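Long-range contact in ThiJ/PfpI family protein (Francisella tularensis subsp. novicida, PDB 4P5P), which may have glyoxalase III activity, as Hsp31-like relatives of the DJ-1/PfpI family do, and is a virulence factor with a flavodoxin-like fold: residues A[5-10]-A[94-99]. Numbering follows the deposited sequence.
Sequences LMVTTS and DAIIFA
Leu5, Met6 and Val7 pair in parallel with Ile96, Ile97 and Phe98 at the centre of the main sheet, joining strands 2-8 and 95-98. Four backbone hydrogen bonds zip the pair: the N-H groups of Leu5 and Val7 reach Ala95 O and Ile97 O, while Leu5 O and Val7 O receive the N-H groups of Ile97 and Ala99. The shortest, Ile97 N to Leu5 O at 2.7 Å, meets the carbonyl almost head-on; Leu5 N to Ala95 O (3.0 Å) is straighter at hydrogen, 172°, though its donor is tilted from the carbonyl plane. On the face of Leu5, Val7, Ile96 and Phe98, apolar groups lie side by side. Val7 CB sits obliquely against the Phe98 ring, 3.7 Å from CD1, with CG1 close to CD1 and CE1 as well. With CG2 anti to the carbonyl carbon, Val7 extends this branch to Ile96 CG1 (4.0 Å), whereas Leu5 CD2 lies alongside Ile96 CD1 (4.0 Å). Helix 112-123 packs on this face through Ile121 against Ile96, and through Ile114 and Val118 against Phe98. On the other face Met6 CG meets Ile97 CB at 4.1 Å. Beyond the strand ends, one water accepts from Thr9 N (2.9 Å) and donates weakly to Ala99 O. Such parallel pairing of adjacent central strands, covered by a helix, is characteristic of the flavodoxin-like alpha/beta sandwich.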
loop_
_atom_site.group_PDB
_atom_site.type_symbol
_atom_site.label_atom_id
_atom_site.label_comp_id
_atom_site.label_asym_id
_atom_site.label_seq_id
_atom_site.Cartn_x
_atom_site.Cartn_y
_atom_site.Cartn_z
ATOM N N LEU A 5 4.405 8.578 5.813
ATOM C CA LEU A 5 3.166 8.823 5.071
ATOM C C LEU A 5 2.543 7.500 4.633
ATOM O O LEU A 5 3.170 6.733 3.915
ATOM C CB LEU A 5 3.432 9.713 3.857
ATOM C CG LEU A 5 2.180 10.125 3.079
ATOM C CD1 LEU A 5 1.333 11.056 3.909
ATOM C CD2 LEU A 5 2.573 10.751 1.775
ATOM N N MET A 6 1.315 7.245 5.056
ATOM C CA MET A 6 0.573 6.067 4.634
ATOM C C MET A 6 -0.511 6.525 3.666
ATOM O O MET A 6 -1.191 7.530 3.916
ATOM C CB MET A 6 -0.027 5.327 5.834
ATOM C CG MET A 6 1.024 4.728 6.761
ATOM S SD MET A 6 0.321 3.600 7.980
ATOM C CE MET A 6 -0.123 2.208 6.952
ATOM N N VAL A 7 -0.644 5.788 2.566
ATOM C CA VAL A 7 -1.511 6.131 1.452
ATOM C C VAL A 7 -2.529 5.031 1.166
ATOM O O VAL A 7 -2.176 3.864 1.011
ATOM C CB VAL A 7 -0.680 6.369 0.164
ATOM C CG1 VAL A 7 -1.565 6.778 -1.000
ATOM C CG2 VAL A 7 0.377 7.432 0.393
ATOM N N THR A 8 -3.801 5.419 1.053
ATOM C CA THR A 8 -4.871 4.487 0.729
ATOM C C THR A 8 -5.521 4.810 -0.595
ATOM O O THR A 8 -5.453 5.946 -1.083
ATOM C CB THR A 8 -6.006 4.486 1.759
ATOM O OG1 THR A 8 -6.833 5.641 1.550
ATOM C CG2 THR A 8 -5.472 4.470 3.183
ATOM N N THR A 9 -6.160 3.794 -1.159
ATOM C CA THR A 9 -7.056 3.970 -2.282
ATOM C C THR A 9 -8.259 4.851 -1.924
ATOM O O THR A 9 -8.608 4.987 -0.750
ATOM C CB THR A 9 -7.561 2.590 -2.782
ATOM O OG1 THR A 9 -8.295 2.742 -3.996
ATOM C CG2 THR A 9 -8.447 1.934 -1.741
ATOM N N SER A 10 -8.878 5.420 -2.968
ATOM C CA SER A 10 -10.160 6.126 -2.876
ATOM C C SER A 10 -11.239 5.443 -3.724
ATOM O O SER A 10 -12.386 5.911 -3.794
ATOM C CB SER A 10 -9.991 7.585 -3.321
ATOM O OG SER A 10 -9.242 8.315 -2.361
ATOM N N ASP A 94 9.917 10.647 5.698
ATOM C CA ASP A 94 11.064 9.747 5.620
ATOM C C ASP A 94 10.702 8.437 4.944
ATOM O O ASP A 94 11.570 7.638 4.581
ATOM C CB ASP A 94 11.579 9.474 7.028
ATOM C CG ASP A 94 11.895 10.742 7.772
ATOM O OD1 ASP A 94 12.672 11.545 7.221
ATOM O OD2 ASP A 94 11.345 10.960 8.872
ATOM N N ALA A 95 9.404 8.207 4.794
ATOM C CA ALA A 95 8.918 6.971 4.209
ATOM C C ALA A 95 7.531 7.191 3.636
ATOM O O ALA A 95 6.779 8.027 4.137
ATOM C CB ALA A 95 8.887 5.866 5.248
ATOM N N ILE A 96 7.197 6.420 2.605
ATOM C CA ILE A 96 5.863 6.415 2.031
ATOM C C ILE A 96 5.432 4.949 1.935
ATOM O O ILE A 96 6.182 4.100 1.416
ATOM C CB ILE A 96 5.818 7.157 0.658
ATOM C CG1 ILE A 96 4.368 7.325 0.178
ATOM C CG2 ILE A 96 6.685 6.484 -0.397
ATOM C CD1 ILE A 96 4.206 8.306 -0.984
ATOM N N ILE A 97 4.256 4.666 2.477
ATOM C CA ILE A 97 3.735 3.304 2.626
ATOM C C ILE A 97 2.364 3.200 1.954
ATOM O O ILE A 97 1.464 3.946 2.304
ATOM C CB ILE A 97 3.614 2.897 4.122
ATOM C CG1 ILE A 97 4.948 3.117 4.860
ATOM C CG2 ILE A 97 3.130 1.461 4.239
ATOM C CD1 ILE A 97 6.136 2.405 4.270
ATOM N N PHE A 98 2.209 2.259 1.023
ATOM C CA PHE A 98 0.954 2.046 0.303
ATOM C C PHE A 98 0.185 0.832 0.812
ATOM O O PHE A 98 0.640 -0.296 0.673
ATOM C CB PHE A 98 1.232 1.883 -1.181
ATOM C CG PHE A 98 1.850 3.097 -1.789
ATOM C CD1 PHE A 98 1.055 4.142 -2.207
ATOM C CD2 PHE A 98 3.220 3.212 -1.926
ATOM C CE1 PHE A 98 1.612 5.284 -2.735
ATOM C CE2 PHE A 98 3.788 4.361 -2.468
ATOM C CZ PHE A 98 2.975 5.390 -2.876
ATOM N N ALA A 99 -0.980 1.085 1.398
ATOM C CA ALA A 99 -1.865 0.033 1.869
ATOM C C ALA A 99 -2.571 -0.602 0.672
ATOM O O ALA A 99 -2.625 -0.011 -0.399
ATOM C CB ALA A 99 -2.880 0.605 2.852
HETATM O O HOH W 1 -5.253 1.234 -0.088
#